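PDB 6USS: sulfatase, which probably hydrolyses aryl sulfate esters as a calcium-dependent sulfatase of a gut bacterium. Local coordinates for residues K446-L451 against N464-I469; C442-G447 against S487-N492; L344-G349 against D434-G439; G499-F504 against C511-E516. The protein carries 1 engineered substitution. All blocks are in the same frame, centred on the assembly; numbering follows the deposited sequence.

Along the chain contact 3 closes first, joining the loop that follows strand 315-321 to the loop between strands 422-427 and 441-446; it is the one that borders the calcium site. The hairpin of strands 441-446 and 449-454 then opens contacts 1 and 2, which share K446 and G447 at its turn. Contact 1 closes first, at the end of strand 460-464, within the longer span of contact 2, which closes on helix 480-496. Contact 4 follows as a short loop of its own near the C terminus. L451 N probably bonds V444 O between contacts 1 and 2, C442 packs on P514 of contact 4, and I469 of contact 1 packs on L344 of contact 3.

Contact 1: K446-L451 against N464-I469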
loop_
_atom_site.group_PDB
_atom_site.type_symbol
_atom_site.label_atom_id
_atom_site.label_comp_id
_atom_site.label_asym_id
_atom_site.label_seq_id
_atom_site.Cartn_x
_atom_site.Cartn_y
_atom_site.Cartn_z
ATOM N N LYS A 446 -35.574 17.335 -0.789
ATOM C CA LYS A 446 -36.371 16.497 -1.685
ATOM C C LYS A 446 -37.136 17.426 -2.607
ATOM O O LYS A 446 -37.989 18.186 -2.145
ATOM C CB LYS A 446 -37.317 15.598 -0.900
ATOM C CG LYS A 446 -38.233 14.717 -1.755
ATOM C CD LYS A 446 -39.520 14.385 -0.993
ATOM C CE LYS A 446 -39.919 12.905 -1.093
ATOM N NZ LYS A 446 -39.556 12.263 -2.388
ATOM N N GLY A 447 -36.850 17.353 -3.900
ATOM C CA GLY A 447 -37.463 18.303 -4.820
ATOM C C GLY A 447 -37.001 19.713 -4.492
ATOM O O GLY A 447 -35.811 19.976 -4.284
ATOM N N ASP A 448 -37.952 20.631 -4.436
ATOM C CA ASP A 448 -37.649 22.025 -4.170
ATOM C C ASP A 448 -37.497 22.312 -2.692
ATOM O O ASP A 448 -37.207 23.455 -2.326
ATOM C CB ASP A 448 -38.767 22.914 -4.723
ATOM C CG ASP A 448 -38.912 22.805 -6.225
ATOM O OD1 ASP A 448 -37.973 22.279 -6.884
ATOM O OD2 ASP A 448 -39.965 23.249 -6.743
ATOM N N TRP A 449 -37.717 21.319 -1.840
ATOM C CA TRP A 449 -37.961 21.560 -0.431
ATOM C C TRP A 449 -36.836 20.992 0.408
ATOM O O TRP A 449 -36.356 19.883 0.159
ATOM C CB TRP A 449 -39.302 20.967 -0.003
ATOM C CG TRP A 449 -40.464 21.708 -0.595
ATOM C CD1 TRP A 449 -41.266 21.295 -1.617
ATOM C CD2 TRP A 449 -40.943 23.006 -0.209
ATOM N NE1 TRP A 449 -42.217 22.251 -1.885
ATOM C CE2 TRP A 449 -42.036 23.312 -1.039
ATOM C CE3 TRP A 449 -40.558 23.933 0.760
ATOM C CZ2 TRP A 449 -42.752 24.506 -0.923
ATOM C CZ3 TRP A 449 -41.271 25.127 0.868
ATOM C CH2 TRP A 449 -42.357 25.397 0.036
ATOM N N LYS A 450 -36.410 21.776 1.390
ATOM C CA LYS A 450 -35.340 21.405 2.299
ATOM C C LYS A 450 -35.848 21.606 3.715
ATOM O O LYS A 450 -36.348 22.691 4.045
ATOM C CB LYS A 450 -34.093 22.254 2.038
ATOM C CG LYS A 450 -32.903 21.944 2.922
ATOM C CD LYS A 450 -31.745 22.847 2.530
ATOM C CE LYS A 450 -30.489 22.480 3.290
ATOM N NZ LYS A 450 -29.356 23.425 3.024
ATOM N N LEU A 451 -35.750 20.562 4.540
ATOM C CA LEU A 451 -36.186 20.630 5.928
ATOM C C LEU A 451 -34.984 20.420 6.840
ATOM O O LEU A 451 -34.300 19.395 6.746
ATOM C CB LEU A 451 -37.270 19.597 6.231
ATOM C CG LEU A 451 -37.523 19.467 7.745
ATOM C CD1 LEU A 451 -38.202 20.720 8.275
ATOM C CD2 LEU A 451 -38.332 18.216 8.100
ATOM N N ASN A 464 -37.740 26.685 0.340
ATOM C CA ASN A 464 -37.827 26.394 -1.085
ATOM C C ASN A 464 -36.517 26.850 -1.706
ATOM O O ASN A 464 -36.347 28.030 -2.012
ATOM C CB ASN A 464 -39.010 27.110 -1.724
ATOM C CG ASN A 464 -39.390 26.505 -3.054
ATOM O OD1 ASN A 464 -38.639 26.587 -4.029
ATOM N ND2 ASN A 464 -40.554 25.877 -3.100
ATOM N N ILE A 465 -35.590 25.906 -1.898
ATOM C CA ILE A 465 -34.243 26.265 -2.346
ATOM C C ILE A 465 -34.249 26.977 -3.698
ATOM O O ILE A 465 -33.621 28.039 -3.810
ATOM C CB ILE A 465 -33.328 25.030 -2.311
ATOM C CG1 ILE A 465 -33.194 24.503 -0.863
ATOM C CG2 ILE A 465 -31.966 25.340 -2.928
ATOM C CD1 ILE A 465 -32.531 25.452 0.113
ATOM N N PRO A 466 -34.937 26.483 -4.737
ATOM C CA PRO A 466 -34.892 27.210 -6.021
ATOM C C PRO A 466 -35.521 28.599 -5.960
ATOM O O PRO A 466 -35.183 29.463 -6.777
ATOM C CB PRO A 466 -35.659 26.284 -6.979
ATOM C CG PRO A 466 -35.606 24.933 -6.327
ATOM C CD PRO A 466 -35.682 25.217 -4.863
ATOM N N GLN A 467 -36.425 28.847 -5.014
ATOM C CA GLN A 467 -36.988 30.179 -4.828
ATOM C C GLN A 467 -36.246 31.020 -3.802
ATOM O O GLN A 467 -36.431 32.243 -3.779
ATOM C CB GLN A 467 -38.447 30.092 -4.375
ATOM C CG GLN A 467 -39.421 29.763 -5.475
ATOM C CD GLN A 467 -40.800 29.466 -4.914
ATOM O OE1 GLN A 467 -41.220 30.079 -3.915
ATOM N NE2 GLN A 467 -41.504 28.509 -5.526
ATOM N N ASP A 468 -35.434 30.412 -2.944
ATOM C CA ASP A 468 -34.840 31.120 -1.818
ATOM C C ASP A 468 -33.422 30.589 -1.592
ATOM O O ASP A 468 -33.127 29.902 -0.616
ATOM C CB ASP A 468 -35.707 30.962 -0.568
ATOM C CG ASP A 468 -35.140 31.664 0.632
ATOM O OD1 ASP A 468 -34.300 32.579 0.470
ATOM O OD2 ASP A 468 -35.538 31.282 1.754
ATOM N N ILE A 469 -32.516 30.929 -2.508
ATOM C CA ILE A 469 -31.196 30.309 -2.473
ATOM C C ILE A 469 -30.448 30.711 -1.210
ATOM O O ILE A 469 -29.633 29.937 -0.697
ATOM C CB ILE A 469 -30.410 30.650 -3.754
ATOM C CG1 ILE A 469 -29.301 29.640 -3.994
ATOM C CG2 ILE A 469 -29.831 32.070 -3.700
ATOM C CD1 ILE A 469 -28.366 30.059 -5.118
#
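W449 and N464 form an antiparallel, non-hydrogen-bonded pair with their CA atoms 4.9 Å apart, where strand 449-454 leaves the type II' turn K446-W449 and meets the end of strand 460-464, an edge strand of the four-stranded antiparallel sheet. One hydrogen bond joins the two segments, I465 N to D448 O at 3.0 Å, and the same oxygen receives the CA-H of N464. Both W449 and N464 put their side chains on one face of the sheet. CG of N464 is anti to its backbone N (chi1 -162°). Its ND2 sits over the indole, 3.4 Å from W449 CZ2 and near the rim, and the amide plane stands 75° from the ring. CB of N464 adds a CH-pi contact over the six-membered ring. Away from the indole, the extended K450 chain lays CD against I465 CD1 at 3.6 Å, and its NZ goes on to E353, E471 and A351 O. P466 CG meets D448 OD1 at the turn. OD1 of N464 takes a weak bond from Q467 N, which may help to fix the turn of the amide. The contact thus combines an amide laid over an indole, an aliphatic touch between K450 and I465, and one backbone bond.

Contact 2: C442-G447 against S487-N492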
loop_
_atom_site.group_PDB
_atom_site.type_symbol
_atom_site.label_atom_id
_atom_site.label_comp_id
_atom_site.label_asym_id
_atom_site.label_seq_id
_atom_site.Cartn_x
_atom_site.Cartn_y
_atom_site.Cartn_z
ATOM N N CYS A 442 -30.399 17.449 11.742
ATOM C CA CYS A 442 -30.486 16.611 10.564
ATOM C C CYS A 442 -31.304 17.348 9.519
ATOM O O CYS A 442 -32.140 18.196 9.839
ATOM C CB CYS A 442 -31.115 15.237 10.868
ATOM S SG CYS A 442 -32.493 15.378 11.989
ATOM N N THR A 443 -31.076 16.998 8.264
ATOM C CA THR A 443 -31.639 17.708 7.133
ATOM C C THR A 443 -32.082 16.704 6.089
ATOM O O THR A 443 -31.369 15.724 5.823
ATOM C CB THR A 443 -30.598 18.651 6.527
ATOM O OG1 THR A 443 -30.152 19.560 7.532
ATOM C CG2 THR A 443 -31.200 19.439 5.387
ATOM N N VAL A 444 -33.248 16.944 5.490
ATOM C CA VAL A 444 -33.625 16.274 4.249
ATOM C C VAL A 444 -33.905 17.315 3.165
ATOM O O VAL A 444 -34.534 18.351 3.419
ATOM C CB VAL A 444 -34.842 15.346 4.440
ATOM C CG1 VAL A 444 -36.063 16.140 4.973
ATOM C CG2 VAL A 444 -35.166 14.641 3.126
ATOM N N ARG A 445 -33.412 17.036 1.958
ATOM C CA ARG A 445 -33.746 17.776 0.751
ATOM C C ARG A 445 -34.490 16.845 -0.191
ATOM O O ARG A 445 -34.089 15.690 -0.365
ATOM C CB ARG A 445 -32.489 18.308 0.064
ATOM C CG ARG A 445 -32.736 18.910 -1.291
ATOM C CD ARG A 445 -33.526 20.204 -1.190
ATOM N NE ARG A 445 -33.739 20.782 -2.511
ATOM C CZ ARG A 445 -32.792 21.358 -3.256
ATOM N NH1 ARG A 445 -31.540 21.467 -2.822
ATOM N NH2 ARG A 445 -33.102 21.825 -4.457
ATOM N N LYS A 446 -35.574 17.335 -0.789
ATOM C CA LYS A 446 -36.371 16.497 -1.685
ATOM C C LYS A 446 -37.136 17.426 -2.607
ATOM O O LYS A 446 -37.989 18.186 -2.145
ATOM C CB LYS A 446 -37.317 15.598 -0.900
ATOM C CG LYS A 446 -38.233 14.717 -1.755
ATOM C CD LYS A 446 -39.520 14.385 -0.993
ATOM C CE LYS A 446 -39.919 12.905 -1.093
ATOM N NZ LYS A 446 -39.556 12.263 -2.388
ATOM N N GLY A 447 -36.850 17.353 -3.900
ATOM C CA GLY A 447 -37.463 18.303 -4.820
ATOM C C GLY A 447 -37.001 19.713 -4.492
ATOM O O GLY A 447 -35.811 19.976 -4.284
ATOM N N SER A 487 -40.588 15.559 7.782
ATOM C CA SER A 487 -40.200 15.062 9.100
ATOM C C SER A 487 -40.206 13.541 9.137
ATOM O O SER A 487 -39.259 12.915 9.629
ATOM C CB SER A 487 -41.120 15.621 10.194
ATOM O OG SER A 487 -40.879 17.000 10.426
ATOM N N LYS A 488 -41.286 12.930 8.657
ATOM C CA LYS A 488 -41.374 11.477 8.680
ATOM C C LYS A 488 -40.358 10.859 7.728
ATOM O O LYS A 488 -39.726 9.845 8.051
ATOM C CB LYS A 488 -42.805 11.059 8.326
ATOM C CG LYS A 488 -43.116 9.562 8.428
ATOM C CD LYS A 488 -42.678 8.960 9.775
ATOM C CE LYS A 488 -43.779 8.920 10.853
ATOM N NZ LYS A 488 -43.525 7.829 11.856
ATOM N N ASP A 489 -40.191 11.464 6.549
ATOM C CA ASP A 489 -39.174 11.026 5.599
ATOM C C ASP A 489 -37.813 10.935 6.292
ATOM O O ASP A 489 -37.158 9.882 6.279
ATOM C CB ASP A 489 -39.148 12.001 4.405
ATOM C CG ASP A 489 -38.275 11.520 3.241
ATOM O OD1 ASP A 489 -37.477 10.589 3.431
ATOM O OD2 ASP A 489 -38.373 12.083 2.125
ATOM N N LEU A 490 -37.403 12.026 6.950
ATOM C CA LEU A 490 -36.115 12.076 7.639
ATOM C C LEU A 490 -36.051 11.044 8.761
ATOM O O LEU A 490 -35.127 10.224 8.819
ATOM C CB LEU A 490 -35.893 13.496 8.179
ATOM C CG LEU A 490 -34.541 14.019 8.680
ATOM C CD1 LEU A 490 -33.384 13.525 7.815
ATOM C CD2 LEU A 490 -34.537 15.558 8.759
ATOM N N GLY A 491 -37.041 11.062 9.654
ATOM C CA GLY A 491 -37.008 10.168 10.800
ATOM C C GLY A 491 -36.893 8.711 10.400
ATOM O O GLY A 491 -36.081 7.963 10.959
ATOM N N ASN A 492 -37.688 8.295 9.410
ATOM C CA ASN A 492 -37.638 6.908 8.969
ATOM C C ASN A 492 -36.250 6.547 8.472
ATOM O O ASN A 492 -35.701 5.505 8.847
ATOM C CB ASN A 492 -38.667 6.670 7.873
ATOM C CG ASN A 492 -40.064 6.552 8.415
ATOM O OD1 ASN A 492 -40.268 6.207 9.585
ATOM N ND2 ASN A 492 -41.043 6.853 7.573
#
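L490 of helix 480-496 reaches the side chains of C442 and V444 and the carbonyl of T443 on strand 441-446. Its CG lies anti to the backbone N (chi1 -166°), and the two methyls divide the work: CD2 lies 3.8 Å from C442 SG and 3.7 Å from C442 O, while CD1 approaches T443 O at 3.6 Å. C442 SG occupies the crowded position between its own N and carbonyl carbon (chi1 41°), from where it also meets L490 CG. The V444 and L490 side chains lie alongside one another, pointing opposite ways, V444 CB 4.1 Å from L490 CD1 and V444 CG1 at a similar distance from CD2. The helix packs across a face of the four-stranded antiparallel sheet, the strand and helix segments running at 119° with their axes 8.4 Å apart; C442, V444 and K446, alternate residues of the strand, point to it. L486 and L494, one turn before and after L490, extend the same apolar seam onto V444 and C442. Toward the G447 end the contact turns polar. K446 is bent at chi3 and chi4, and its CE comes 3.7 Å from D489 OD2, whereas NZ stays 4.7 Å from that oxygen and makes a weak bond to G420 O. The carboxylate of D489 is instead held by hydroxyls of strand 422-427, OD1 by Y424 and OD2 by S422.

Contact 3: L344-G349 against D434-G439; sequences LNSGKG and DGPGIG
S346 and P436 make the direct polar link between these two irregular loops. The hydroxyl of S346, anti to its backbone N (chi1 178°), donates to P436 O at 3.0 Å, in the carbonyl plane and on a lone pair. S350 OG bonds the same oxygen, which is therefore gripped by two serines. A second, indirect link runs through a water 2.7 Å from G349 O, to which it probably donates; it accepts from G439 N at 2.9 Å, bridging the two backbones. Within 434-439, the I438 N to G435 O bond closes a type II turn with G437 at positive phi, and the turn presents the P436 carbonyl to S346.

The remaining contacts are van der Waals. P436 CB lies 3.8 Å from N345 OD1, the two side chains crossing at about a right angle, and it also meets S346 CB. I438 packs its branches on the backbone of the other loop: CG2 rests 3.7 Å from G349 O, CG1 comes almost as close to that oxygen, and CD1 approaches K348 O. At G349, a CB would come near I438 CG2.

Electrostatics concern K348. It turns its CB away from 434-439, and the extended chain carries NZ to a salt bridge with D43, a calcium ligand; the side chain is about 4 Å from the bound calcium at its nearest atoms. K348 and G349 make backbone bonds to G325 and S86. Hydroxyl, water and isoleucine therefore fasten the loop 434-439 to the very segment that carries K348 to the metal site.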
loop_
_atom_site.group_PDB
_atom_site.type_symbol
_atom_site.label_atom_id
_atom_site.label_comp_id
_atom_site.label_asym_id
_atom_site.label_seq_id
_atom_site.Cartn_x
_atom_site.Cartn_y
_atom_site.Cartn_z
ATOM N N LEU A 344 -25.092 32.163 -0.922
ATOM C CA LEU A 344 -25.520 31.092 -0.031
ATOM C C LEU A 344 -25.424 31.541 1.425
ATOM O O LEU A 344 -24.601 32.392 1.773
ATOM C CB LEU A 344 -24.683 29.833 -0.248
ATOM C CG LEU A 344 -24.613 29.348 -1.688
ATOM C CD1 LEU A 344 -23.891 28.021 -1.735
ATOM C CD2 LEU A 344 -26.019 29.237 -2.260
ATOM N N ASN A 345 -26.273 30.953 2.278
ATOM C CA ASN A 345 -26.304 31.297 3.698
ATOM C C ASN A 345 -25.193 30.576 4.471
ATOM O O ASN A 345 -25.071 29.347 4.409
ATOM C CB ASN A 345 -27.673 30.949 4.286
ATOM C CG ASN A 345 -27.994 31.745 5.553
ATOM O OD1 ASN A 345 -27.109 32.080 6.337
ATOM N ND2 ASN A 345 -29.283 32.022 5.764
ATOM N N SER A 346 -24.389 31.347 5.195
ATOM C CA SER A 346 -23.438 30.815 6.173
ATOM C C SER A 346 -22.375 29.984 5.422
ATOM O O SER A 346 -21.973 30.317 4.295
ATOM C CB SER A 346 -24.211 30.082 7.269
ATOM O OG SER A 346 -23.353 29.493 8.227
ATOM N N GLY A 347 -21.882 28.902 6.028
ATOM C CA GLY A 347 -20.781 28.174 5.439
ATOM C C GLY A 347 -20.407 26.941 6.223
ATOM O O GLY A 347 -21.279 26.288 6.806
ATOM N N LYS A 348 -19.107 26.643 6.269
ATOM C CA LYS A 348 -18.620 25.409 6.878
ATOM C C LYS A 348 -19.250 25.186 8.245
ATOM O O LYS A 348 -19.315 26.103 9.062
ATOM C CB LYS A 348 -17.095 25.440 7.000
ATOM C CG LYS A 348 -16.546 24.195 7.690
ATOM C CD LYS A 348 -15.061 24.133 7.615
ATOM C CE LYS A 348 -14.579 22.780 8.130
ATOM N NZ LYS A 348 -13.121 22.649 8.000
ATOM N N GLY A 349 -19.738 23.958 8.474
ATOM C CA GLY A 349 -20.407 23.602 9.704
ATOM C C GLY A 349 -21.910 23.803 9.698
ATOM O O GLY A 349 -22.590 23.289 10.594
ATOM N N ASP A 434 -20.421 28.782 16.609
ATOM C CA ASP A 434 -21.833 29.039 16.368
ATOM C C ASP A 434 -22.030 29.887 15.108
ATOM O O ASP A 434 -21.145 30.639 14.683
ATOM C CB ASP A 434 -22.469 29.749 17.565
ATOM C CG ASP A 434 -22.315 28.985 18.841
ATOM O OD1 ASP A 434 -22.717 27.794 18.909
ATOM O OD2 ASP A 434 -21.786 29.595 19.789
ATOM N N GLY A 435 -23.223 29.773 14.525
ATOM C CA GLY A 435 -23.585 30.567 13.371
ATOM C C GLY A 435 -24.867 30.049 12.751
ATOM O O GLY A 435 -25.432 29.047 13.199
ATOM N N PRO A 436 -25.359 30.717 11.713
ATOM C CA PRO A 436 -26.645 30.302 11.127
ATOM C C PRO A 436 -26.578 28.877 10.571
ATOM O O PRO A 436 -25.684 28.525 9.789
ATOM C CB PRO A 436 -26.886 31.351 10.033
ATOM C CG PRO A 436 -26.107 32.576 10.501
ATOM C CD PRO A 436 -24.871 31.999 11.164
ATOM N N GLY A 437 -27.525 28.045 11.001
ATOM C CA GLY A 437 -27.545 26.668 10.560
ATOM C C GLY A 437 -26.541 25.762 11.234
ATOM O O GLY A 437 -26.549 24.552 10.970
ATOM N N ILE A 438 -25.684 26.296 12.099
ATOM C CA ILE A 438 -24.679 25.494 12.787
ATOM C C ILE A 438 -25.239 25.015 14.115
ATOM O O ILE A 438 -25.888 25.776 14.842
ATOM C CB ILE A 438 -23.384 26.294 12.999
ATOM C CG1 ILE A 438 -22.913 26.918 11.689
ATOM C CG2 ILE A 438 -22.316 25.407 13.562
ATOM C CD1 ILE A 438 -21.638 27.735 11.826
ATOM N N GLY A 439 -24.949 23.754 14.447
ATOM C CA GLY A 439 -25.448 23.106 15.635
ATOM C C GLY A 439 -25.901 21.694 15.306
ATOM O O GLY A 439 -25.860 21.266 14.146
HETATM O O HOH W 1 -22.873 22.263 13.106
#

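Contact 4: G499-F504 against C511-E516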
loop_
_atom_site.group_PDB
_atom_site.type_symbol
_atom_site.label_atom_id
_atom_site.label_comp_id
_atom_site.label_asym_id
_atom_site.label_seq_id
_atom_site.Cartn_x
_atom_site.Cartn_y
_atom_site.Cartn_z
ATOM N N GLY A 499 -28.821 5.719 12.034
ATOM C CA GLY A 499 -28.290 7.019 12.389
ATOM C C GLY A 499 -28.445 7.310 13.870
ATOM O O GLY A 499 -29.123 6.601 14.623
ATOM N N GLN A 500 -27.804 8.391 14.297
ATOM C CA GLN A 500 -27.704 8.687 15.714
ATOM C C GLN A 500 -28.211 10.089 16.017
ATOM O O GLN A 500 -28.519 10.885 15.129
ATOM C CB GLN A 500 -26.267 8.536 16.199
ATOM C CG GLN A 500 -25.717 7.140 16.044
ATOM C CD GLN A 500 -24.291 7.067 16.533
ATOM O OE1 GLN A 500 -23.424 7.819 16.065
ATOM N NE2 GLN A 500 -24.042 6.188 17.505
ATOM N N ARG A 501 -28.281 10.387 17.305
ATOM C CA ARG A 501 -28.924 11.604 17.754
ATOM C C ARG A 501 -28.294 11.981 19.080
ATOM O O ARG A 501 -27.771 11.109 19.790
ATOM C CB ARG A 501 -30.442 11.388 17.902
ATOM C CG ARG A 501 -30.783 10.437 19.047
ATOM C CD ARG A 501 -31.955 9.488 18.779
ATOM N NE ARG A 501 -33.233 10.053 19.172
ATOM C CZ ARG A 501 -34.278 9.352 19.600
ATOM N NH1 ARG A 501 -34.215 8.032 19.694
ATOM N NH2 ARG A 501 -35.400 9.986 19.920
ATOM N N PRO A 502 -28.302 13.258 19.433
ATOM C CA PRO A 502 -27.858 13.670 20.765
ATOM C C PRO A 502 -28.915 13.317 21.798
ATOM O O PRO A 502 -30.053 12.973 21.470
ATOM C CB PRO A 502 -27.701 15.191 20.649
ATOM C CG PRO A 502 -27.931 15.524 19.191
ATOM C CD PRO A 502 -28.710 14.399 18.607
ATOM N N SER A 503 -28.517 13.427 23.065
ATOM C CA SER A 503 -29.444 13.272 24.173
ATOM C C SER A 503 -29.337 14.483 25.099
ATOM O O SER A 503 -28.317 15.179 25.136
ATOM C CB SER A 503 -29.186 11.965 24.939
ATOM O OG SER A 503 -27.944 12.020 25.609
ATOM N N PHE A 504 -30.407 14.743 25.839
ATOM C CA PHE A 504 -30.437 15.899 26.722
ATOM C C PHE A 504 -29.821 15.577 28.080
ATOM O O PHE A 504 -30.012 14.487 28.629
ATOM C CB PHE A 504 -31.873 16.381 26.898
ATOM C CG PHE A 504 -32.408 17.110 25.706
ATOM C CD1 PHE A 504 -31.769 18.247 25.236
ATOM C CD2 PHE A 504 -33.537 16.652 25.043
ATOM C CE1 PHE A 504 -32.258 18.927 24.138
ATOM C CE2 PHE A 504 -34.031 17.331 23.946
ATOM C CZ PHE A 504 -33.394 18.479 23.498
ATOM N N CYS A 511 -32.755 13.230 22.335
ATOM C CA CYS A 511 -33.530 14.281 21.676
ATOM C C CYS A 511 -34.559 13.665 20.729
ATOM O O CYS A 511 -34.254 12.692 20.029
ATOM C CB CYS A 511 -32.617 15.221 20.879
ATOM S SG CYS A 511 -31.235 15.947 21.791
ATOM N N PRO A 512 -35.778 14.201 20.681
ATOM C CA PRO A 512 -36.786 13.662 19.753
ATOM C C PRO A 512 -36.282 13.646 18.320
ATOM O O PRO A 512 -35.683 14.610 17.845
ATOM C CB PRO A 512 -37.969 14.634 19.890
ATOM C CG PRO A 512 -37.750 15.348 21.187
ATOM C CD PRO A 512 -36.272 15.361 21.447
ATOM N N TRP A 513 -36.549 12.544 17.622
ATOM C CA TRP A 513 -36.416 12.504 16.175
ATOM C C TRP A 513 -37.291 13.610 15.589
ATOM O O TRP A 513 -38.232 14.054 16.260
ATOM C CB TRP A 513 -36.855 11.140 15.629
ATOM C CG TRP A 513 -35.968 9.987 15.938
ATOM C CD1 TRP A 513 -36.336 8.824 16.548
ATOM C CD2 TRP A 513 -34.576 9.851 15.614
ATOM N NE1 TRP A 513 -35.262 7.985 16.645
ATOM C CE2 TRP A 513 -34.165 8.585 16.083
ATOM C CE3 TRP A 513 -33.635 10.681 14.988
ATOM C CZ2 TRP A 513 -32.852 8.121 15.947
ATOM C CZ3 TRP A 513 -32.330 10.227 14.856
ATOM C CH2 TRP A 513 -31.947 8.962 15.342
ATOM N N PRO A 514 -37.047 14.060 14.344
ATOM C CA PRO A 514 -37.911 15.113 13.773
ATOM C C PRO A 514 -39.388 14.754 13.765
ATOM O O PRO A 514 -40.240 15.635 13.928
ATOM C CB PRO A 514 -37.382 15.275 12.337
ATOM C CG PRO A 514 -36.123 14.526 12.262
ATOM C CD PRO A 514 -36.122 13.504 13.340
ATOM N N ASP A 515 -39.718 13.478 13.553
ATOM C CA ASP A 515 -41.104 13.038 13.479
ATOM C C ASP A 515 -41.676 12.642 14.844
ATOM O O ASP A 515 -42.728 11.996 14.900
ATOM C CB ASP A 515 -41.245 11.883 12.475
ATOM C CG ASP A 515 -40.407 10.674 12.844
ATOM O OD1 ASP A 515 -39.412 10.843 13.578
ATOM O OD2 ASP A 515 -40.736 9.552 12.404
ATOM N N GLU A 516 -41.009 13.013 15.942
ATOM C CA GLU A 516 -41.586 12.902 17.278
ATOM C C GLU A 516 -41.857 14.278 17.888
ATOM O O GLU A 516 -41.910 14.411 19.110
ATOM C CB GLU A 516 -40.681 12.075 18.197
ATOM C CG GLU A 516 -40.385 10.636 17.747
ATOM C CD GLU A 516 -39.201 9.986 18.520
ATOM O OE1 GLU A 516 -38.217 10.689 18.868
ATOM O OE2 GLU A 516 -39.236 8.760 18.769
#
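R501 is laid flat on the indole face of W513. CG of R501 lies between its backbone N and carbonyl carbon (chi1 68°), and bends at chi2 and chi3 fold the rest of the chain onto the ring. CD comes 3.3 Å from W513 CZ2, a CH-pi contact over the six-membered ring, while CZ stands over the five-membered ring in a cation-pi stack, guanidinium and indole planes 19° apart. At the rim of the indole lie the carbonyls of G499 and Q500. R495 makes a further cation-pi contact with this tryptophan.

Beyond the ring, NE and NH2 of R501 both donate to C511 O, NE at 3.0 Å and nearly along the C=O axis, NH2 at 2.9 Å from above the carbonyl plane. NH2 also makes a salt bridge to E516 OE1 at 3.1 Å, the two flat groups inclined by 46°; this oxygen in turn accepts from W513 N.

The other bump is the thiol of C511. SG sits over the centre of the F504 ring, 3.8 Å from the centroid, in a sulfur-aromatic contact, with P502 CB packed beside it. P512 CD touches the edge of that ring at CE2. Between the two packed regions, C511 N bonds P502 O at 2.8 Å. The short loop 505-510 is thus closed by backbone and side-chain bonds together, and the guanidinium faces an indole, a carbonyl and a carboxylate, which together probably stabilise its positive charge.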